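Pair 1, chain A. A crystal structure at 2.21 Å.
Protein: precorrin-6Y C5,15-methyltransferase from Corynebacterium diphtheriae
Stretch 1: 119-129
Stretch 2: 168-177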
# COMPACT_ATOMS: atom_id res chain seq x y z
N VAL A 119 -33.97 -7.36 -9.07
CA VAL A 119 -33.06 -7.74 -10.15
C VAL A 119 -32.36 -6.52 -10.74
O VAL A 119 -32.95 -5.45 -10.88
CB VAL A 119 -33.80 -8.49 -11.27
CG1 VAL A 119 -32.80 -9.09 -12.26
CG2 VAL A 119 -34.70 -9.57 -10.69
N GLY A 120 -31.09 -6.69 -11.09
CA GLY A 120 -30.28 -5.59 -11.59
C GLY A 120 -30.43 -4.34 -10.75
O GLY A 120 -30.54 -3.23 -11.28
N GLY A 121 -30.43 -4.51 -9.43
CA GLY A 121 -30.18 -3.41 -8.52
C GLY A 121 -28.77 -3.44 -7.95
O GLY A 121 -28.05 -4.43 -8.10
N ARG A 122 -28.38 -2.35 -7.30
CA ARG A 122 -26.98 -2.12 -6.96
C ARG A 122 -26.79 -2.02 -5.45
O ARG A 122 -27.51 -1.30 -4.77
CB ARG A 122 -26.46 -0.86 -7.64
CG ARG A 122 -26.34 -0.97 -9.15
CD ARG A 122 -26.28 0.40 -9.81
NE ARG A 122 -27.61 0.94 -10.08
CZ ARG A 122 -27.92 2.23 -10.04
NH1 ARG A 122 -26.99 3.13 -9.74
NH2 ARG A 122 -29.16 2.63 -10.30
N LEU A 123 -25.80 -2.75 -4.93
CA LEU A 123 -25.30 -2.52 -3.56
C LEU A 123 -23.78 -2.36 -3.45
O LEU A 123 -23.02 -3.23 -3.89
CB LEU A 123 -25.74 -3.61 -2.58
CG LEU A 123 -25.42 -3.27 -1.12
CD1 LEU A 123 -26.44 -3.94 -0.16
CD2 LEU A 123 -23.97 -3.59 -0.72
N VAL A 124 -23.35 -1.26 -2.82
CA VAL A 124 -21.95 -1.03 -2.54
C VAL A 124 -21.72 -1.07 -1.04
O VAL A 124 -22.39 -0.39 -0.29
CB VAL A 124 -21.56 0.31 -3.10
CG1 VAL A 124 -20.07 0.34 -3.42
CG2 VAL A 124 -22.37 0.55 -4.36
N ALA A 125 -20.78 -1.91 -0.60
CA ALA A 125 -20.48 -2.08 0.83
C ALA A 125 -19.03 -1.76 1.20
O ALA A 125 -18.13 -1.83 0.37
CB ALA A 125 -20.86 -3.48 1.29
N ASN A 126 -18.82 -1.38 2.46
CA ASN A 126 -17.52 -1.03 2.98
C ASN A 126 -17.19 -1.91 4.13
O ASN A 126 -18.06 -2.19 4.97
CB ASN A 126 -17.51 0.38 3.52
CG ASN A 126 -17.17 1.38 2.47
OD1 ASN A 126 -17.13 1.05 1.28
ND2 ASN A 126 -16.91 2.61 2.88
N ALA A 127 -15.92 -2.29 4.19
CA ALA A 127 -15.39 -3.13 5.25
C ALA A 127 -14.12 -2.47 5.67
O ALA A 127 -13.47 -1.81 4.88
CB ALA A 127 -15.10 -4.56 4.72
N VAL A 128 -13.71 -2.68 6.92
CA VAL A 128 -12.58 -1.95 7.44
C VAL A 128 -11.76 -2.88 8.31
O VAL A 128 -10.69 -2.53 8.80
CB VAL A 128 -13.10 -0.81 8.28
CG1 VAL A 128 -14.05 -1.38 9.30
CG2 VAL A 128 -11.96 -0.03 8.92
N THR A 129 -12.28 -4.07 8.52
CA THR A 129 -11.64 -5.05 9.37
C THR A 129 -11.53 -6.29 8.53
O THR A 129 -12.16 -6.36 7.46
CB THR A 129 -12.51 -5.46 10.57
OG1 THR A 129 -13.72 -6.05 10.08
CG2 THR A 129 -12.85 -4.28 11.45
N LEU A 168 -5.91 2.87 7.95
CA LEU A 168 -6.31 1.49 7.75
C LEU A 168 -6.99 1.34 6.39
O LEU A 168 -7.75 2.22 5.98
CB LEU A 168 -7.24 1.03 8.89
CG LEU A 168 -6.60 0.72 10.25
CD1 LEU A 168 -7.66 0.70 11.35
CD2 LEU A 168 -5.80 -0.59 10.24
N PRO A 169 -6.74 0.23 5.68
CA PRO A 169 -7.41 0.07 4.39
C PRO A 169 -8.91 -0.05 4.55
O PRO A 169 -9.44 -0.10 5.65
CB PRO A 169 -6.83 -1.25 3.86
CG PRO A 169 -5.58 -1.45 4.62
CD PRO A 169 -5.86 -0.91 5.99
N VAL A 170 -9.59 -0.10 3.41
CA VAL A 170 -11.03 -0.09 3.36
C VAL A 170 -11.39 -0.94 2.17
O VAL A 170 -10.81 -0.78 1.10
CB VAL A 170 -11.55 1.33 3.13
CG1 VAL A 170 -13.02 1.29 2.71
CG2 VAL A 170 -11.34 2.18 4.38
N HIS A 171 -12.30 -1.87 2.38
CA HIS A 171 -12.70 -2.75 1.30
C HIS A 171 -14.09 -2.40 0.85
O HIS A 171 -14.95 -2.02 1.65
CB HIS A 171 -12.54 -4.24 1.67
CG HIS A 171 -11.11 -4.64 1.80
ND1 HIS A 171 -10.33 -4.27 2.88
CD2 HIS A 171 -10.29 -5.31 0.96
CE1 HIS A 171 -9.11 -4.72 2.70
NE2 HIS A 171 -9.06 -5.36 1.54
N GLN A 172 -14.26 -2.46 -0.46
CA GLN A 172 -15.49 -2.01 -1.06
C GLN A 172 -15.97 -3.03 -2.05
O GLN A 172 -15.29 -3.39 -3.01
CB GLN A 172 -15.32 -0.65 -1.74
CG GLN A 172 -16.61 0.11 -1.83
CD GLN A 172 -16.40 1.55 -2.19
OE1 GLN A 172 -16.23 1.90 -3.37
NE2 GLN A 172 -16.42 2.41 -1.18
N TRP A 173 -17.18 -3.47 -1.78
CA TRP A 173 -17.89 -4.34 -2.68
C TRP A 173 -18.97 -3.51 -3.39
O TRP A 173 -19.82 -2.91 -2.75
CB TRP A 173 -18.47 -5.52 -1.89
CG TRP A 173 -18.98 -6.61 -2.74
CD1 TRP A 173 -18.42 -7.08 -3.90
CD2 TRP A 173 -20.17 -7.36 -2.53
NE1 TRP A 173 -19.20 -8.07 -4.43
CE2 TRP A 173 -20.28 -8.27 -3.61
CE3 TRP A 173 -21.16 -7.34 -1.56
CZ2 TRP A 173 -21.34 -9.17 -3.72
CZ3 TRP A 173 -22.21 -8.24 -1.66
CH2 TRP A 173 -22.29 -9.14 -2.75
N THR A 174 -18.88 -3.44 -4.72
CA THR A 174 -19.97 -2.93 -5.53
C THR A 174 -20.51 -3.98 -6.49
O THR A 174 -19.75 -4.72 -7.13
CB THR A 174 -19.58 -1.71 -6.33
OG1 THR A 174 -20.75 -1.20 -6.97
CG2 THR A 174 -18.62 -2.09 -7.39
N VAL A 175 -21.83 -4.04 -6.61
CA VAL A 175 -22.45 -5.11 -7.38
C VAL A 175 -23.77 -4.66 -8.10
O VAL A 175 -24.35 -3.59 -7.79
CB VAL A 175 -22.61 -6.37 -6.47
CG1 VAL A 175 -23.48 -6.06 -5.24
CG2 VAL A 175 -23.11 -7.60 -7.26
N VAL A 176 -24.19 -5.44 -9.10
CA VAL A 176 -25.52 -5.31 -9.69
C VAL A 176 -26.20 -6.69 -9.51
O VAL A 176 -25.62 -7.72 -9.84
CB VAL A 176 -25.43 -4.91 -11.18
CG1 VAL A 176 -26.80 -4.65 -11.76
CG2 VAL A 176 -24.58 -3.66 -11.32
N LYS A 177 -27.42 -6.72 -8.96
CA LYS A 177 -28.08 -8.00 -8.64
C LYS A 177 -28.41 -8.87 -9.87
O LYS A 177 -29.23 -8.50 -10.71
CB LYS A 177 -29.34 -7.78 -7.78
CG LYS A 177 -29.85 -9.03 -7.03
CD LYS A 177 -30.62 -8.66 -5.73
CE LYS A 177 -31.22 -9.89 -5.07
NZ LYS A 177 -32.40 -9.64 -4.18

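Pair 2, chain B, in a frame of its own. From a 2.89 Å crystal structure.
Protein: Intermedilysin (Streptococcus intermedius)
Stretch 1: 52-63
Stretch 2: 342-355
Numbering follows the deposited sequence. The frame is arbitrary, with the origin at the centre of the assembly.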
# COMPACT_ATOMS: atom_id res chain seq x y z
N LYS B 52 4.49 15.51 8.37
CA LYS B 52 5.50 14.47 8.52
C LYS B 52 4.79 13.17 8.88
O LYS B 52 4.08 13.11 9.89
CB LYS B 52 6.52 14.85 9.60
CG LYS B 52 7.46 13.73 10.03
CD LYS B 52 6.88 12.90 11.17
CE LYS B 52 7.93 12.06 11.86
NZ LYS B 52 7.33 10.97 12.67
N GLN B 53 4.98 12.15 8.05
CA GLN B 53 4.32 10.87 8.24
C GLN B 53 5.37 9.76 8.28
O GLN B 53 6.48 9.91 7.77
CB GLN B 53 3.31 10.59 7.12
CG GLN B 53 2.13 11.54 7.10
CD GLN B 53 1.08 11.20 8.14
OE1 GLN B 53 1.36 11.17 9.34
NE2 GLN B 53 -0.14 10.94 7.68
N SER B 54 4.99 8.65 8.90
CA SER B 54 5.85 7.47 9.00
C SER B 54 5.11 6.26 8.46
O SER B 54 3.89 6.14 8.62
CB SER B 54 6.28 7.23 10.46
OG SER B 54 5.19 6.78 11.25
N ILE B 55 5.85 5.37 7.80
CA ILE B 55 5.30 4.15 7.22
C ILE B 55 6.09 2.96 7.75
O ILE B 55 7.32 3.01 7.83
CB ILE B 55 5.34 4.19 5.67
CG1 ILE B 55 4.88 2.85 5.10
CG2 ILE B 55 6.74 4.53 5.18
CD1 ILE B 55 4.67 2.87 3.61
N SER B 56 5.38 1.90 8.11
CA SER B 56 5.99 0.67 8.60
C SER B 56 5.31 -0.50 7.90
O SER B 56 4.14 -0.80 8.16
CB SER B 56 5.86 0.55 10.12
OG SER B 56 4.76 -0.28 10.48
N ASN B 57 6.05 -1.17 7.00
CA ASN B 57 5.50 -2.24 6.18
C ASN B 57 6.30 -3.51 6.41
O ASN B 57 7.54 -3.50 6.31
CB ASN B 57 5.53 -1.86 4.70
CG ASN B 57 4.84 -2.88 3.82
OD1 ASN B 57 5.46 -3.47 2.93
ND2 ASN B 57 3.56 -3.12 4.07
N ALA B 58 5.60 -4.61 6.69
CA ALA B 58 6.21 -5.90 6.94
C ALA B 58 5.73 -6.89 5.88
O ALA B 58 4.52 -7.05 5.69
CB ALA B 58 5.87 -6.41 8.34
N THR B 59 6.66 -7.53 5.19
CA THR B 59 6.33 -8.44 4.11
C THR B 59 7.26 -9.65 4.13
O THR B 59 8.47 -9.51 4.35
CB THR B 59 6.45 -7.76 2.74
OG1 THR B 59 7.82 -7.50 2.44
CG2 THR B 59 5.68 -6.44 2.71
N SER B 60 6.68 -10.83 3.91
CA SER B 60 7.47 -12.04 3.72
C SER B 60 7.66 -12.39 2.25
O SER B 60 8.55 -13.18 1.93
CB SER B 60 6.81 -13.22 4.44
OG SER B 60 5.44 -13.34 4.08
N LYS B 61 6.85 -11.81 1.36
CA LYS B 61 6.95 -12.05 -0.07
C LYS B 61 7.88 -11.01 -0.68
O LYS B 61 7.53 -9.82 -0.75
CB LYS B 61 5.57 -12.00 -0.72
CG LYS B 61 4.70 -13.22 -0.44
CD LYS B 61 3.22 -12.86 -0.22
CE LYS B 61 2.30 -13.63 -1.16
NZ LYS B 61 2.31 -13.08 -2.55
N LEU B 62 9.05 -11.45 -1.12
CA LEU B 62 10.05 -10.56 -1.70
C LEU B 62 10.02 -10.63 -3.22
O LEU B 62 9.74 -11.68 -3.81
CB LEU B 62 11.45 -10.93 -1.20
CG LEU B 62 11.79 -10.41 0.19
CD1 LEU B 62 12.29 -11.53 1.08
CD2 LEU B 62 12.82 -9.28 0.07
N SER B 63 10.30 -9.50 -3.85
CA SER B 63 10.28 -9.42 -5.31
C SER B 63 11.52 -10.07 -5.90
O SER B 63 12.58 -10.14 -5.27
CB SER B 63 10.19 -7.97 -5.76
OG SER B 63 10.25 -7.08 -4.66
N SER B 342 11.06 -21.06 10.42
CA SER B 342 9.99 -20.08 10.52
C SER B 342 10.08 -19.11 9.35
O SER B 342 11.13 -18.94 8.73
CB SER B 342 10.06 -19.32 11.84
OG SER B 342 10.27 -20.21 12.93
N ILE B 343 8.95 -18.47 9.04
CA ILE B 343 8.89 -17.57 7.90
C ILE B 343 9.49 -16.23 8.30
O ILE B 343 9.11 -15.65 9.33
CB ILE B 343 7.44 -17.40 7.40
CG1 ILE B 343 6.59 -18.65 7.65
CG2 ILE B 343 7.44 -17.08 5.91
CD1 ILE B 343 7.12 -19.92 7.03
N ALA B 344 10.43 -15.74 7.50
CA ALA B 344 11.15 -14.52 7.82
C ALA B 344 10.39 -13.32 7.28
O ALA B 344 10.05 -13.27 6.09
CB ALA B 344 12.55 -14.56 7.23
N THR B 345 10.13 -12.35 8.15
CA THR B 345 9.46 -11.11 7.78
C THR B 345 10.49 -9.99 7.66
O THR B 345 11.39 -9.88 8.49
CB THR B 345 8.41 -10.73 8.82
OG1 THR B 345 7.59 -11.87 9.12
CG2 THR B 345 7.53 -9.61 8.30
N ILE B 346 10.35 -9.18 6.62
CA ILE B 346 11.18 -8.00 6.42
C ILE B 346 10.33 -6.76 6.67
O ILE B 346 9.28 -6.58 6.04
CB ILE B 346 11.80 -7.98 5.02
CG1 ILE B 346 12.99 -8.94 4.98
CG2 ILE B 346 12.23 -6.57 4.62
CD1 ILE B 346 13.69 -9.05 3.65
N GLN B 347 10.80 -5.90 7.56
CA GLN B 347 10.06 -4.73 8.01
C GLN B 347 10.84 -3.48 7.65
O GLN B 347 11.99 -3.31 8.08
CB GLN B 347 9.81 -4.80 9.52
CG GLN B 347 8.56 -4.07 9.98
CD GLN B 347 8.14 -4.46 11.39
OE1 GLN B 347 8.85 -5.19 12.07
NE2 GLN B 347 6.99 -3.97 11.82
N ASN B 348 10.24 -2.61 6.84
CA ASN B 348 10.87 -1.37 6.41
C ASN B 348 10.12 -0.19 7.02
O ASN B 348 8.90 -0.08 6.87
CB ASN B 348 10.87 -1.26 4.88
CG ASN B 348 11.57 -2.42 4.20
OD1 ASN B 348 11.84 -3.45 4.83
ND2 ASN B 348 11.88 -2.26 2.92
N ASN B 349 10.86 0.68 7.70
CA ASN B 349 10.29 1.85 8.36
C ASN B 349 11.02 3.10 7.90
O ASN B 349 12.22 3.06 7.60
CB ASN B 349 10.38 1.72 9.89
CG ASN B 349 9.82 0.40 10.40
OD1 ASN B 349 8.99 -0.23 9.74
ND2 ASN B 349 10.28 -0.02 11.57
N THR B 350 10.29 4.21 7.84
CA THR B 350 10.88 5.48 7.40
C THR B 350 9.87 6.59 7.66
O THR B 350 8.69 6.34 7.92
CB THR B 350 11.27 5.43 5.92
OG1 THR B 350 11.81 6.70 5.52
CG2 THR B 350 10.07 5.12 5.05
N ASP B 351 10.36 7.82 7.58
CA ASP B 351 9.52 9.01 7.59
C ASP B 351 9.58 9.68 6.23
O ASP B 351 10.47 9.40 5.41
CB ASP B 351 9.97 10.00 8.68
CG ASP B 351 9.75 9.45 10.08
OD1 ASP B 351 8.91 8.54 10.25
OD2 ASP B 351 10.41 9.94 11.02
N TYR B 352 8.61 10.56 5.97
CA TYR B 352 8.54 11.22 4.68
C TYR B 352 7.61 12.43 4.78
O TYR B 352 6.80 12.53 5.70
CB TYR B 352 8.05 10.26 3.59
CG TYR B 352 6.62 9.78 3.77
CD1 TYR B 352 6.31 8.84 4.75
CD2 TYR B 352 5.60 10.25 2.96
CE1 TYR B 352 5.01 8.40 4.92
CE2 TYR B 352 4.30 9.82 3.13
CZ TYR B 352 4.01 8.89 4.11
OH TYR B 352 2.71 8.46 4.27
N ILE B 353 7.77 13.34 3.83
CA ILE B 353 6.95 14.55 3.76
C ILE B 353 5.70 14.27 2.95
O ILE B 353 5.77 14.03 1.74
CB ILE B 353 7.75 15.71 3.14
CG1 ILE B 353 8.88 16.15 4.08
CG2 ILE B 353 6.84 16.88 2.81
CD1 ILE B 353 8.43 16.69 5.42
N GLU B 354 4.54 14.35 3.60
CA GLU B 354 3.26 14.01 2.99
C GLU B 354 2.54 15.29 2.57
O GLU B 354 1.96 15.99 3.41
CB GLU B 354 2.41 13.18 3.96
CG GLU B 354 0.91 13.28 3.75
CD GLU B 354 0.19 12.00 4.14
OE1 GLU B 354 0.57 10.93 3.63
OE2 GLU B 354 -0.74 12.07 4.97
N THR B 355 2.57 15.58 1.28
CA THR B 355 1.83 16.70 0.72
C THR B 355 0.40 16.28 0.44
O THR B 355 0.16 15.22 -0.15
CB THR B 355 2.49 17.22 -0.55
OG1 THR B 355 3.82 17.66 -0.26
CG2 THR B 355 1.70 18.39 -1.12

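Two neighbouring antiparallel strands can keep one backbone geometry while carrying quite different side chains, and the two pairs compared here illustrate the principle. The strands run at 171° in pair 1 and 170° in pair 2, approach to 4.4 and 4.7 Å, and superpose to 0.4 Å over 14 central residues. The register is also shared: Ala125(A) faces Trp173(A) as Asn57(B) faces Asn348(B), each a hydrogen-bonded pair.

The backbone supplies the common frame. In pair 1, Trp173(A) N donates to Ala125(A) O at 2.9 Å, and His171(A) N to Ala127(A) O at 2.8 Å; at the matched places in pair 2, Asn348(B) N reaches Asn57(B) O at 2.9 Å and Ile346(B) N reaches Thr59(B) O at 3.0 Å. One step along, the frames differ in quality. Leu123(A) N to Val175(A) O, 3.3 Å, is a weak bond in pair 1, whereas its counterpart in pair 2, Ile55(B) N to Thr350(B) O, is 3.0 Å long and well aligned.

On the face carrying Leu123(A), Ala125(A) and Ala127(A), each of the two alanines sits across from a much larger residue. Ala125(A) CB lies 4.5 Å from Trp173(A) CB, so the pair meets near the backbone while the indole extends beyond; pair 2 places an asparagine on each strand here. Next along, Ala127(A) CB comes within 4.0 Å of His171(A) CB, and Thr59(B) and Ile346(B) take these places. Ile346(B) CD1 gains a further apolar neighbour, Leu62(B) CD2, at 3.7 Å. Leu123(A) CB and Val175(A) CG1 are 4.3 Å apart; their counterparts pack more tightly, Ile55(B) CG2 lying 3.4 Å from Thr350(B) CG2.

The other face shows polar and apolar solutions exchanged. Asn126(A) OD1 accepts a hydrogen bond from Gln172(A) NE2 at 2.9 Å, joining the strands through their side chains. Pair 2 retains the glutamine, as Gln347(B), but its partner is Ala58(B), and the contact becomes one of carbons, Ala58(B) CB to Gln347(B) CG at 3.9 Å. At the next pair, Val124(A) CG2 lies 3.5 Å from Thr174(A) OG1, where Ser56(B) and Asn349(B) stand in pair 2. Finally, Arg122(A) CG rests 3.9 Å from Val176(A) CG2; Ser54(B) and Asp351(B) replace them, with Ser54(B) CB 2.9 Å from Asp351(B) OD1. Asp351(B) OD2 also forms a long salt bridge with Lys52(B) NZ, at 3.6 Å. The backbone thus fixes where side chains meet, but not the chemistry of their meeting.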